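PDB 4Q7Q: lipolytic protein G-D-S-L family from Chitinophaga pinensis, which is of unknown function but probably hydrolyses ester bonds, as expected of a GDSL-like lipase or acylhydrolase of the SGNH hydrolase clan. Local coordinates for residues G12-Y17 with G50-T55; L18-D23 with G32-L37; N188-K193 with Y223-A228; M130-F135 with D235-S240. All coordinates share one frame; numbering follows the deposited sequence.

In the fold
The four contacts lie at and beside the probable active site of an SGNH-type alpha/beta fold built on a five-stranded parallel sheet. Contact 1 joins the loops that follow strands 6-12 and 44-50. Contact 2 is nested within it along the chain and packs the turn after helix 14-17 on helix 33-40. Contact 4 comes later and joins the loop after strand 123-127 to the one before helix 241-257, with contact 3 nested inside it. The centres of contacts 1 and 4 are about 14 Å apart, and together they bring Ser14, Asp235 and His238 into a probable catalytic triad. Contact 3, centred about 10 Å from contact 4, bonds Asp134 of the latter through Lys193 and Tyr225.

Contact 1 (G12-Y17 with G50-T55); sequences GDSITY and GHNGWT
The ring of Tyr17 has Asn52 over one face and the backbone of Gly50 at its edge. Asn52 CB stands over the ring centre, 3.8 Å from the Tyr17 centroid, in a CH-pi contact. The Asn52 amide is turned only 15° from the ring plane. His21 stacks on the other face. Gly50 O lies in the ring plane, 3.5 Å from Tyr17 CD1. The segments 12-17 and 50-55 are the Gly-Asp-Ser motif of the GDSL family and the loop that faces it. Tyr17 CG is anti to the backbone N (chi1 171°), which sets CG on the side of this loop. Its OH bonds Glu24 and shares a water with Asn52 ND2. An alanine here would probably leave Asn52 CB without its ring and Glu24 without the hydroxyl. Asn52 OD1 reaches back to Ser14 CB at 3.2 Å. The backbones are tied by His51 N to Gly12 O, 2.8 Å, at the ends of neighbouring parallel strands. Gly50 passes close under helix 14-17, and a CB on it would clash with Tyr17 N. Asp13 caps that helix, its OD1 taking Ile15 N at 3.1 Å. Ser14 OG, the likely nucleophile, bonds His238 NE2. Ser14 OG also meets a water at 2.6 Å, which accepts weakly from Gly53 N. Gly53 probably corresponds to the family glycine of the oxyanion hole. Asn81, probably the family asparagine of that hole, donates through ND2 to Trp54 O. A second water donates to Asp13 OD2 at 2.7 Å and also to Trp54 O.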
loop_
_atom_site.group_PDB
_atom_site.type_symbol
_atom_site.label_atom_id
_atom_site.label_comp_id
_atom_site.label_asym_id
_atom_site.label_seq_id
_atom_site.Cartn_x
_atom_site.Cartn_y
_atom_site.Cartn_z
ATOM N N GLY A 12 0.510 -2.207 -8.235
ATOM C CA GLY A 12 0.358 -1.452 -7.013
ATOM C C GLY A 12 0.551 0.036 -7.167
ATOM O O GLY A 12 0.542 0.570 -8.284
ATOM N N ASP A 13 0.704 0.697 -6.022
ATOM C CA ASP A 13 0.910 2.138 -5.951
ATOM C C ASP A 13 2.358 2.414 -5.513
ATOM O O ASP A 13 3.252 1.642 -5.854
ATOM C CB ASP A 13 -0.111 2.784 -5.008
ATOM C CG ASP A 13 -0.210 2.063 -3.664
ATOM O OD1 ASP A 13 0.835 1.583 -3.161
ATOM O OD2 ASP A 13 -1.335 1.960 -3.112
ATOM N N SER A 14 2.596 3.475 -4.747
ATOM C CA SER A 14 3.961 3.815 -4.351
ATOM C C SER A 14 4.613 2.733 -3.502
ATOM O O SER A 14 5.811 2.529 -3.580
ATOM C CB SER A 14 4.005 5.141 -3.590
ATOM O OG SER A 14 3.073 5.129 -2.533
ATOM N N ILE A 15 3.833 2.047 -2.679
ATOM C CA ILE A 15 4.400 1.013 -1.822
ATOM C C ILE A 15 5.090 -0.082 -2.655
ATOM O O ILE A 15 6.099 -0.650 -2.235
ATOM C CB ILE A 15 3.341 0.479 -0.849
ATOM C CG1 ILE A 15 2.943 1.607 0.109
ATOM C CG2 ILE A 15 3.837 -0.729 -0.080
ATOM C CD1 ILE A 15 1.732 1.321 0.969
ATOM N N THR A 16 4.575 -0.316 -3.862
ATOM C CA THR A 16 5.153 -1.264 -4.812
ATOM C C THR A 16 6.226 -0.595 -5.659
ATOM O O THR A 16 7.328 -1.116 -5.807
ATOM C CB THR A 16 4.048 -1.844 -5.707
ATOM O OG1 THR A 16 3.108 -2.528 -4.871
ATOM C CG2 THR A 16 4.615 -2.801 -6.747
ATOM N N TYR A 17 5.881 0.558 -6.217
ATOM C CA TYR A 17 6.801 1.357 -7.023
ATOM C C TYR A 17 8.181 1.541 -6.378
ATOM O O TYR A 17 9.220 1.374 -7.034
ATOM C CB TYR A 17 6.166 2.724 -7.273
ATOM C CG TYR A 17 7.079 3.750 -7.918
ATOM C CD1 TYR A 17 7.193 3.837 -9.303
ATOM C CD2 TYR A 17 7.797 4.656 -7.138
ATOM C CE1 TYR A 17 8.014 4.787 -9.893
ATOM C CE2 TYR A 17 8.615 5.601 -7.711
ATOM C CZ TYR A 17 8.723 5.667 -9.092
ATOM O OH TYR A 17 9.542 6.611 -9.668
ATOM N N GLY A 50 4.051 -1.108 -10.043
ATOM C CA GLY A 50 3.629 -0.139 -9.055
ATOM C C GLY A 50 3.714 1.231 -9.683
ATOM O O GLY A 50 4.724 1.586 -10.308
ATOM N N HIS A 51 2.654 2.008 -9.516
ATOM C CA HIS A 51 2.591 3.352 -10.079
ATOM C C HIS A 51 2.460 4.376 -8.972
ATOM O O HIS A 51 1.507 4.358 -8.198
ATOM C CB HIS A 51 1.453 3.439 -11.089
ATOM C CG HIS A 51 1.670 2.548 -12.265
ATOM N ND1 HIS A 51 2.188 3.007 -13.457
ATOM C CD2 HIS A 51 1.506 1.214 -12.411
ATOM C CE1 HIS A 51 2.309 1.995 -14.296
ATOM N NE2 HIS A 51 1.906 0.893 -13.684
ATOM N N ASN A 52 3.457 5.248 -8.897
ATOM C CA ASN A 52 3.620 6.168 -7.783
ATOM C C ASN A 52 2.435 7.110 -7.672
ATOM O O ASN A 52 2.154 7.866 -8.594
ATOM C CB ASN A 52 4.926 6.948 -7.949
ATOM C CG ASN A 52 5.338 7.674 -6.679
ATOM O OD1 ASN A 52 4.747 7.472 -5.626
ATOM N ND2 ASN A 52 6.368 8.501 -6.771
ATOM N N GLY A 53 1.718 7.032 -6.556
ATOM C CA GLY A 53 0.620 7.935 -6.301
ATOM C C GLY A 53 -0.720 7.523 -6.867
ATOM O O GLY A 53 -1.696 8.235 -6.682
ATOM N N TRP A 54 -0.780 6.395 -7.567
ATOM C CA TRP A 54 -2.018 6.040 -8.258
ATOM C C TRP A 54 -3.058 5.380 -7.361
ATOM O O TRP A 54 -2.737 4.656 -6.412
ATOM C CB TRP A 54 -1.753 5.110 -9.446
ATOM C CG TRP A 54 -1.101 5.743 -10.639
ATOM C CD1 TRP A 54 -0.203 6.781 -10.654
ATOM C CD2 TRP A 54 -1.268 5.339 -12.000
ATOM N NE1 TRP A 54 0.182 7.049 -11.956
ATOM C CE2 TRP A 54 -0.457 6.174 -12.795
ATOM C CE3 TRP A 54 -2.039 4.359 -12.627
ATOM C CZ2 TRP A 54 -0.390 6.054 -14.177
ATOM C CZ3 TRP A 54 -1.968 4.239 -14.005
ATOM C CH2 TRP A 54 -1.161 5.089 -14.763
ATOM N N THR A 55 -4.317 5.593 -7.721
ATOM C CA THR A 55 -5.431 4.892 -7.100
ATOM C C THR A 55 -5.753 3.632 -7.910
ATOM O O THR A 55 -5.269 3.465 -9.041
ATOM C CB THR A 55 -6.684 5.765 -7.081
ATOM O OG1 THR A 55 -7.061 6.050 -8.433
ATOM C CG2 THR A 55 -6.417 7.074 -6.339
HETATM O O HOH W 1 -3.654 2.973 -3.980
HETATM O O HOH W 2 1.051 6.061 -3.782
HETATM O O HOH W 3 7.780 8.963 -9.473
#

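Contact 2 (L18-D23 with G32-L37); sequences LNDHLD and GYLTRL
Asn19 reaches across to the first turn of helix 33-40 and accepts from a backbone N-H there. Thr35 N donates to Asn19 OD1 at 2.9 Å. The bond is nearly straight (170° at the hydrogen), with the donor tilted from the amide carbonyl plane. Asn19 CG is anti to the backbone N (chi1 -176°), which puts CG, the carbon of the amide, 3.4 Å from Leu34 CB. Nearer the backbone, Asn19 CB meets Leu34 CD1 at 3.9 Å. Gly32 is the N-cap residue, and Asn19, from the loop after helix 14-17, adds a side-chain acceptor for Thr35 N in the first turn of helix 33-40. A CB on Gly32 would fall 2.4 Å from Asn19 OD1, a clash. The helix start would probably polarise OD1 as an acceptor. One water knits the same corner. It donates to Asn19 O at 2.6 Å, accepts from Gly32 N at 2.9 Å, and pairs with Thr35 OG1 at 2.7 Å. The next shell sets the turn of the amide. Asn19 ND2 donates to Asp20 OD1 at 2.8 Å, in the amide plane and almost straight (178°). Asp20 is itself held by strand 44-50, where Tyr46 OH bonds its OD2 and Asn48 ND2 bonds its OD1. The Leu34 side chain also packs on Trp8 and Ala10 of strand 6-12 in the parallel sheet.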
loop_
_atom_site.group_PDB
_atom_site.type_symbol
_atom_site.label_atom_id
_atom_site.label_comp_id
_atom_site.label_asym_id
_atom_site.label_seq_id
_atom_site.Cartn_x
_atom_site.Cartn_y
_atom_site.Cartn_z
ATOM N N LEU A 18 8.183 1.871 -5.088
ATOM C CA LEU A 18 9.402 2.262 -4.393
ATOM C C LEU A 18 10.420 1.138 -4.246
ATOM O O LEU A 18 11.573 1.403 -3.916
ATOM C CB LEU A 18 9.068 2.840 -3.014
ATOM C CG LEU A 18 8.409 4.221 -3.053
ATOM C CD1 LEU A 18 7.792 4.600 -1.691
ATOM C CD2 LEU A 18 9.397 5.281 -3.550
ATOM N N ASN A 19 9.999 -0.105 -4.483
ATOM C CA ASN A 19 10.919 -1.241 -4.438
ATOM C C ASN A 19 12.150 -1.006 -5.306
ATOM O O ASN A 19 13.256 -1.431 -4.967
ATOM C CB ASN A 19 10.218 -2.526 -4.884
ATOM C CG ASN A 19 11.109 -3.747 -4.755
ATOM O OD1 ASN A 19 11.215 -4.343 -3.684
ATOM N ND2 ASN A 19 11.760 -4.125 -5.851
ATOM N N ASP A 20 11.948 -0.308 -6.419
ATOM C CA ASP A 20 13.019 -0.115 -7.388
ATOM C C ASP A 20 13.463 1.333 -7.522
ATOM O O ASP A 20 14.184 1.688 -8.455
ATOM C CB ASP A 20 12.622 -0.719 -8.731
ATOM C CG ASP A 20 12.463 -2.219 -8.641
ATOM O OD1 ASP A 20 11.372 -2.672 -8.240
ATOM O OD2 ASP A 20 13.451 -2.944 -8.918
ATOM N N HIS A 21 13.036 2.157 -6.573
ATOM C CA HIS A 21 13.382 3.573 -6.563
ATOM C C HIS A 21 13.662 4.006 -5.142
ATOM O O HIS A 21 12.989 4.885 -4.600
ATOM C CB HIS A 21 12.261 4.404 -7.184
ATOM C CG HIS A 21 11.977 4.031 -8.600
ATOM N ND1 HIS A 21 12.820 4.368 -9.638
ATOM C CD2 HIS A 21 10.976 3.304 -9.148
ATOM C CE1 HIS A 21 12.336 3.887 -10.768
ATOM N NE2 HIS A 21 11.220 3.233 -10.497
ATOM N N LEU A 22 14.667 3.379 -4.540
ATOM C CA LEU A 22 14.962 3.612 -3.134
ATOM C C LEU A 22 15.463 5.030 -2.864
ATOM O O LEU A 22 15.345 5.521 -1.749
ATOM C CB LEU A 22 15.944 2.564 -2.609
ATOM C CG LEU A 22 15.426 1.131 -2.768
ATOM C CD1 LEU A 22 16.498 0.122 -2.414
ATOM C CD2 LEU A 22 14.177 0.911 -1.922
ATOM N N ASP A 23 15.991 5.696 -3.888
ATOM C CA ASP A 23 16.374 7.102 -3.758
ATOM C C ASP A 23 15.171 7.963 -3.363
ATOM O O ASP A 23 15.322 8.955 -2.649
ATOM C CB ASP A 23 16.990 7.628 -5.058
ATOM C CG ASP A 23 16.064 7.478 -6.248
ATOM O OD1 ASP A 23 15.507 6.378 -6.438
ATOM O OD2 ASP A 23 15.892 8.461 -6.999
ATOM N N GLY A 32 12.973 -3.264 -0.761
ATOM C CA GLY A 32 11.520 -3.214 -0.807
ATOM C C GLY A 32 10.895 -4.594 -0.717
ATOM O O GLY A 32 11.603 -5.594 -0.624
ATOM N N TYR A 33 9.570 -4.672 -0.759
ATOM C CA TYR A 33 8.925 -5.967 -0.519
ATOM C C TYR A 33 9.014 -6.945 -1.697
ATOM O O TYR A 33 8.940 -8.157 -1.489
ATOM C CB TYR A 33 7.483 -5.814 0.009
ATOM C CG TYR A 33 6.423 -5.601 -1.048
ATOM C CD1 TYR A 33 5.792 -6.684 -1.660
ATOM C CD2 TYR A 33 6.028 -4.322 -1.416
ATOM C CE1 TYR A 33 4.823 -6.495 -2.616
ATOM C CE2 TYR A 33 5.055 -4.127 -2.382
ATOM C CZ TYR A 33 4.452 -5.212 -2.973
ATOM O OH TYR A 33 3.500 -5.006 -3.942
ATOM N N LEU A 34 9.189 -6.436 -2.916
ATOM C CA LEU A 34 9.371 -7.325 -4.073
ATOM C C LEU A 34 10.721 -8.025 -3.987
ATOM O O LEU A 34 10.831 -9.245 -4.191
ATOM C CB LEU A 34 9.308 -6.556 -5.399
ATOM C CG LEU A 34 8.144 -5.584 -5.623
ATOM C CD1 LEU A 34 8.190 -5.006 -7.041
ATOM C CD2 LEU A 34 6.808 -6.244 -5.358
ATOM N N THR A 35 11.748 -7.237 -3.687
ATOM C CA THR A 35 13.107 -7.746 -3.514
ATOM C C THR A 35 13.143 -8.779 -2.395
ATOM O O THR A 35 13.703 -9.862 -2.556
ATOM C CB THR A 35 14.076 -6.589 -3.218
ATOM O OG1 THR A 35 14.089 -5.695 -4.339
ATOM C CG2 THR A 35 15.499 -7.093 -2.935
ATOM N N ARG A 36 12.514 -8.460 -1.269
ATOM C CA ARG A 36 12.506 -9.373 -0.134
ATOM C C ARG A 36 11.710 -10.647 -0.416
ATOM O O ARG A 36 12.109 -11.730 0.008
ATOM C CB ARG A 36 11.987 -8.669 1.112
ATOM C CG ARG A 36 12.888 -7.544 1.574
ATOM C CD ARG A 36 12.309 -6.815 2.793
ATOM N NE ARG A 36 13.182 -5.727 3.227
ATOM C CZ ARG A 36 14.273 -5.902 3.965
ATOM N NH1 ARG A 36 15.024 -4.864 4.304
ATOM N NH2 ARG A 36 14.613 -7.120 4.367
ATOM N N LEU A 37 10.590 -10.524 -1.129
ATOM C CA LEU A 37 9.825 -11.710 -1.518
ATOM C C LEU A 37 10.714 -12.643 -2.334
ATOM O O LEU A 37 10.768 -13.850 -2.086
ATOM C CB LEU A 37 8.571 -11.330 -2.323
ATOM C CG LEU A 37 7.584 -12.432 -2.762
ATOM C CD1 LEU A 37 8.080 -13.312 -3.944
ATOM C CD2 LEU A 37 7.188 -13.304 -1.576
HETATM O O HOH W 4 14.335 -3.223 -3.371
#

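Contact 3 (N188-K193 with Y223-A228); sequences NMVKFK and YPYPPA
Lys193 and Pro224 are close at the backbone, their CA atoms 5.1 Å apart. The segments run in opposite directions and diverge, so that Lys191 CA and Ala228 CA stand 7.3 Å apart. Lys193 CA makes a CA-H...O contact with Pro224 O at 3.4 Å. Lys193 also begins the small antiparallel pair 193-196 and 203-206, so the proline-rich segment 223-228 packs against the entry to a beta hairpin. A backbone hydrogen bond between Pro224 and His194 ties it to strand 193-196. Both segments lie in the long loop region between strand 175-176 and helix 241-257. Tyr225 carries the centre of the contact. Val190 CG1 lies over one face of its ring, toward the rim, 4.1 Å from the centroid. Phe192 O comes in the ring plane at the edge, 3.3 Å from Tyr225 CD1. This carbonyl oxygen is buried and has no polar partner in the model. Lys193 crosses the ring obliquely, with its CG 3.6 Å from Tyr225 CE1. Its extended chain then takes NZ to a salt bridge with Asp134. Tyr225 OH bonds the backbone O of the same Asp134. An alanine in place of Tyr225 would probably leave that oxygen without its hydroxyl mate and open a gap beside Val190 and Lys193. Phe192 CE2 meets Pro226 CG at 3.7 Å. Ala228 CB lies in the Phe192 ring plane, 4.0 Å from Phe192 CE1.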
loop_
_atom_site.group_PDB
_atom_site.type_symbol
_atom_site.label_atom_id
_atom_site.label_comp_id
_atom_site.label_asym_id
_atom_site.label_seq_id
_atom_site.Cartn_x
_atom_site.Cartn_y
_atom_site.Cartn_z
ATOM N N ASN A 188 2.919 1.605 15.771
ATOM C CA ASN A 188 4.241 1.183 15.322
ATOM C C ASN A 188 4.648 1.749 13.977
ATOM O O ASN A 188 5.679 1.370 13.441
ATOM C CB ASN A 188 4.341 -0.342 15.297
ATOM C CG ASN A 188 4.558 -0.923 16.669
ATOM O OD1 ASN A 188 5.264 -0.342 17.489
ATOM N ND2 ASN A 188 3.947 -2.070 16.933
HETATM N N MSE A 189 3.845 2.649 13.420
HETATM C CA MSE A 189 4.189 3.237 12.129
HETATM C C MSE A 189 5.422 4.133 12.218
HETATM O O MSE A 189 6.346 4.000 11.418
HETATM C CB MSE A 189 2.998 3.997 11.548
HETATM C CG MSE A 189 1.823 3.095 11.236
HETATM SE SE MSE A 189 2.256 1.861 9.796
HETATM C CE MSE A 189 1.007 0.410 10.208
ATOM N N VAL A 190 5.436 5.039 13.196
ATOM C CA VAL A 190 6.578 5.930 13.409
ATOM C C VAL A 190 6.839 6.074 14.905
ATOM O O VAL A 190 5.916 5.937 15.703
ATOM C CB VAL A 190 6.341 7.339 12.802
ATOM C CG1 VAL A 190 6.276 7.277 11.279
ATOM C CG2 VAL A 190 5.071 7.975 13.388
ATOM N N LYS A 191 8.092 6.322 15.287
ATOM C CA LYS A 191 8.441 6.452 16.705
ATOM C C LYS A 191 7.937 7.763 17.313
ATOM O O LYS A 191 7.546 7.809 18.482
ATOM C CB LYS A 191 9.959 6.362 16.906
ATOM C CG LYS A 191 10.597 5.061 16.447
ATOM C CD LYS A 191 10.185 3.901 17.326
ATOM C CE LYS A 191 10.961 2.638 16.972
ATOM N NZ LYS A 191 12.411 2.770 17.280
ATOM N N PHE A 192 7.971 8.828 16.522
ATOM C CA PHE A 192 7.540 10.143 16.986
ATOM C C PHE A 192 7.434 11.082 15.804
ATOM O O PHE A 192 7.905 10.772 14.706
ATOM C CB PHE A 192 8.520 10.729 18.015
ATOM C CG PHE A 192 9.920 10.921 17.488
ATOM C CD1 PHE A 192 10.867 9.914 17.617
ATOM C CD2 PHE A 192 10.283 12.102 16.851
ATOM C CE1 PHE A 192 12.153 10.085 17.131
ATOM C CE2 PHE A 192 11.566 12.277 16.361
ATOM C CZ PHE A 192 12.501 11.262 16.502
ATOM N N LYS A 193 6.797 12.222 16.046
ATOM C CA LYS A 193 6.776 13.327 15.110
ATOM C C LYS A 193 7.516 14.467 15.804
ATOM O O LYS A 193 7.210 14.801 16.941
ATOM C CB LYS A 193 5.329 13.719 14.821
ATOM C CG LYS A 193 5.001 14.042 13.372
ATOM C CD LYS A 193 3.505 14.302 13.231
ATOM C CE LYS A 193 3.108 14.780 11.847
ATOM N NZ LYS A 193 1.660 15.139 11.838
ATOM N N TYR A 223 11.430 18.903 8.862
ATOM C CA TYR A 223 10.785 17.644 8.494
ATOM C C TYR A 223 10.550 16.820 9.751
ATOM O O TYR A 223 11.482 16.559 10.505
ATOM C CB TYR A 223 11.631 16.862 7.495
ATOM C CG TYR A 223 10.934 15.609 7.011
ATOM C CD1 TYR A 223 9.825 15.688 6.167
ATOM C CD2 TYR A 223 11.369 14.350 7.405
ATOM C CE1 TYR A 223 9.176 14.551 5.730
ATOM C CE2 TYR A 223 10.723 13.203 6.970
ATOM C CZ TYR A 223 9.629 13.313 6.130
ATOM O OH TYR A 223 8.981 12.179 5.700
ATOM N N PRO A 224 9.291 16.434 9.999
ATOM C CA PRO A 224 8.939 15.893 11.319
ATOM C C PRO A 224 9.288 14.415 11.533
ATOM O O PRO A 224 9.083 13.903 12.637
ATOM C CB PRO A 224 7.425 16.096 11.375
ATOM C CG PRO A 224 6.997 16.011 9.935
ATOM C CD PRO A 224 8.105 16.674 9.159
ATOM N N TYR A 225 9.819 13.746 10.516
ATOM C CA TYR A 225 10.233 12.352 10.673
ATOM C C TYR A 225 11.722 12.140 10.384
ATOM O O TYR A 225 12.080 11.594 9.344
ATOM C CB TYR A 225 9.393 11.447 9.765
ATOM C CG TYR A 225 7.929 11.354 10.133
ATOM C CD1 TYR A 225 7.529 11.185 11.455
ATOM C CD2 TYR A 225 6.946 11.423 9.154
ATOM C CE1 TYR A 225 6.189 11.087 11.790
ATOM C CE2 TYR A 225 5.597 11.325 9.475
ATOM C CZ TYR A 225 5.222 11.161 10.796
ATOM O OH TYR A 225 3.888 11.055 11.121
ATOM N N PRO A 226 12.600 12.568 11.308
ATOM C CA PRO A 226 14.032 12.304 11.145
ATOM C C PRO A 226 14.293 10.796 11.194
ATOM O O PRO A 226 13.372 10.049 11.521
ATOM C CB PRO A 226 14.655 13.022 12.351
ATOM C CG PRO A 226 13.572 13.080 13.360
ATOM C CD PRO A 226 12.307 13.259 12.573
ATOM N N PRO A 227 15.513 10.350 10.843
ATOM C CA PRO A 227 15.827 8.915 10.826
ATOM C C PRO A 227 15.410 8.152 12.086
ATOM O O PRO A 227 14.929 7.023 11.972
ATOM C CB PRO A 227 17.349 8.904 10.683
ATOM C CG PRO A 227 17.632 10.118 9.871
ATOM C CD PRO A 227 16.636 11.157 10.330
ATOM N N ALA A 228 15.574 8.762 13.256
ATOM C CA ALA A 228 15.239 8.114 14.522
ATOM C C ALA A 228 13.749 7.787 14.649
ATOM O O ALA A 228 13.354 7.010 15.518
ATOM C CB ALA A 228 15.691 8.978 15.690
#

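Contact 4 (M130-F135 with D235-S240); sequences MQRNDF and DGLHPS
Asn133 N donates to Gly236 O at 2.8 Å, the direct hydrogen bond between the two loops. A water adds a second link by donating to both Gln131 O and Leu237 O. Within the second loop, Asp235 OD1 accepts from Leu237 N and His238 N. Asp235 OD2 takes His238 ND1 on the syn lone pair, at 2.7 Å and nearly straight (176°). Three bonds thus grip the carboxylate. Weaker CA-H...O contacts join the backbones. Gly236 CA meets Asp134 O at 3.3 Å. A CB on Gly236 would lie 1.8 Å from Asp134 O, a clash. The segment 235-240 fits the Asp-x-x-His block of the SGNH hydrolases, here closed by an Asx turn, and Asp235 and His238 are probably catalytic. The rest is side-chain packing. Leu237 CG is anti to the backbone N (chi1 169°), which sets CG over the centre of the His238 ring. Of its methyls, CD2 touches both the Phe135 ring and the Arg132 guanidinium. Leu237 CD2 lies over a face of Phe135, 4.0 Å from the ring centroid. Leu237 CD1 lies over a face of the guanidinium, 3.7 Å from Arg132 NE, while NH1 of that arginine bonds Thr80. The Phe135 ring turns its edge to the carboxylate, Phe135 CE1 to Asp235 OD2 being 3.3 Å, with the planes 85° apart. Selenomethionine Met130 slides past Pro239, and Met130 CE stands 4.0 Å from Pro239 CG.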
loop_
_atom_site.group_PDB
_atom_site.type_symbol
_atom_site.label_atom_id
_atom_site.label_comp_id
_atom_site.label_asym_id
_atom_site.label_seq_id
_atom_site.Cartn_x
_atom_site.Cartn_y
_atom_site.Cartn_z
HETATM N N MSE A 130 -2.260 -1.389 4.004
HETATM C CA MSE A 130 -1.734 -1.340 5.353
HETATM C C MSE A 130 -2.321 -0.128 6.062
HETATM O O MSE A 130 -2.666 0.867 5.429
HETATM C CB MSE A 130 -0.211 -1.224 5.303
HETATM C CG MSE A 130 0.463 -1.392 6.655
HETATM SE SE MSE A 130 2.408 -1.612 6.561
HETATM C CE MSE A 130 2.881 0.260 6.306
ATOM N N GLN A 131 -2.428 -0.198 7.383
ATOM C CA GLN A 131 -2.750 1.005 8.134
ATOM C C GLN A 131 -1.663 2.049 7.900
ATOM O O GLN A 131 -0.536 1.733 7.490
ATOM C CB GLN A 131 -2.937 0.692 9.616
ATOM C CG GLN A 131 -4.144 -0.198 9.845
ATOM C CD GLN A 131 -4.456 -0.432 11.303
ATOM O OE1 GLN A 131 -4.594 0.512 12.087
ATOM N NE2 GLN A 131 -4.592 -1.696 11.674
ATOM N N ARG A 132 -2.016 3.303 8.116
ATOM C CA ARG A 132 -1.082 4.391 7.877
ATOM C C ARG A 132 -1.259 5.452 8.936
ATOM O O ARG A 132 -2.386 5.768 9.335
ATOM C CB ARG A 132 -1.314 4.993 6.487
ATOM C CG ARG A 132 -2.762 5.302 6.161
ATOM C CD ARG A 132 -2.950 5.718 4.714
ATOM N NE ARG A 132 -2.444 7.062 4.446
ATOM C CZ ARG A 132 -2.437 7.629 3.245
ATOM N NH1 ARG A 132 -2.896 6.957 2.188
ATOM N NH2 ARG A 132 -1.973 8.862 3.099
ATOM N N ASN A 133 -0.151 5.988 9.430
ATOM C CA ASN A 133 -0.264 7.122 10.329
ATOM C C ASN A 133 -0.127 8.416 9.539
ATOM O O ASN A 133 -0.192 8.386 8.308
ATOM C CB ASN A 133 0.714 7.031 11.499
ATOM C CG ASN A 133 0.088 7.499 12.789
ATOM O OD1 ASN A 133 -0.581 8.527 12.812
ATOM N ND2 ASN A 133 0.269 6.734 13.862
ATOM N N ASP A 134 0.028 9.543 10.229
ATOM C CA ASP A 134 0.190 10.822 9.541
ATOM C C ASP A 134 1.351 10.715 8.563
ATOM O O ASP A 134 2.458 10.334 8.937
ATOM C CB ASP A 134 0.496 11.939 10.542
ATOM C CG ASP A 134 -0.707 12.350 11.367
ATOM O OD1 ASP A 134 -1.788 11.739 11.253
ATOM O OD2 ASP A 134 -0.554 13.309 12.143
ATOM N N PHE A 135 1.085 11.055 7.309
ATOM C CA PHE A 135 2.084 10.996 6.256
ATOM C C PHE A 135 2.635 12.381 5.971
ATOM O O PHE A 135 1.870 13.336 5.863
ATOM C CB PHE A 135 1.435 10.436 4.991
ATOM C CG PHE A 135 2.205 10.714 3.727
ATOM C CD1 PHE A 135 3.439 10.131 3.515
ATOM C CD2 PHE A 135 1.684 11.547 2.744
ATOM C CE1 PHE A 135 4.148 10.373 2.346
ATOM C CE2 PHE A 135 2.382 11.786 1.573
ATOM C CZ PHE A 135 3.620 11.203 1.374
ATOM N N ASP A 235 7.894 7.461 6.886
ATOM C CA ASP A 235 7.213 8.742 6.694
ATOM C C ASP A 235 5.738 8.700 7.101
ATOM O O ASP A 235 4.968 9.584 6.733
ATOM C CB ASP A 235 7.325 9.198 5.232
ATOM C CG ASP A 235 6.647 8.239 4.265
ATOM O OD1 ASP A 235 5.991 7.276 4.729
ATOM O OD2 ASP A 235 6.760 8.457 3.038
ATOM N N GLY A 236 5.348 7.668 7.841
ATOM C CA GLY A 236 3.964 7.522 8.256
ATOM C C GLY A 236 3.184 6.544 7.400
ATOM O O GLY A 236 2.205 5.948 7.859
ATOM N N LEU A 237 3.627 6.368 6.159
ATOM C CA LEU A 237 2.843 5.654 5.152
ATOM C C LEU A 237 3.628 4.544 4.452
ATOM O O LEU A 237 3.163 3.405 4.362
ATOM C CB LEU A 237 2.319 6.654 4.121
ATOM C CG LEU A 237 1.680 6.148 2.817
ATOM C CD1 LEU A 237 0.446 5.286 3.063
ATOM C CD2 LEU A 237 1.335 7.321 1.912
ATOM N N HIS A 238 4.817 4.878 3.964
ATOM C CA HIS A 238 5.584 3.937 3.159
ATOM C C HIS A 238 6.475 3.082 4.030
ATOM O O HIS A 238 7.207 3.602 4.860
ATOM C CB HIS A 238 6.417 4.689 2.126
ATOM C CG HIS A 238 5.588 5.497 1.180
ATOM N ND1 HIS A 238 5.465 6.867 1.277
ATOM C CD2 HIS A 238 4.811 5.119 0.141
ATOM C CE1 HIS A 238 4.656 7.299 0.324
ATOM N NE2 HIS A 238 4.247 6.259 -0.381
ATOM N N PRO A 239 6.408 1.759 3.843
ATOM C CA PRO A 239 7.155 0.822 4.676
ATOM C C PRO A 239 8.656 1.093 4.755
ATOM O O PRO A 239 9.319 1.482 3.779
ATOM C CB PRO A 239 6.901 -0.520 3.991
ATOM C CG PRO A 239 5.562 -0.370 3.390
ATOM C CD PRO A 239 5.467 1.066 2.943
ATOM N N SER A 240 9.177 0.878 5.955
ATOM C CA SER A 240 10.606 0.787 6.186
ATOM C C SER A 240 11.104 -0.587 5.757
ATOM O O SER A 240 10.335 -1.410 5.268
ATOM C CB SER A 240 10.872 0.959 7.675
ATOM O OG SER A 240 10.249 -0.085 8.404
HETATM O O HOH W 5 0.645 2.429 5.002
#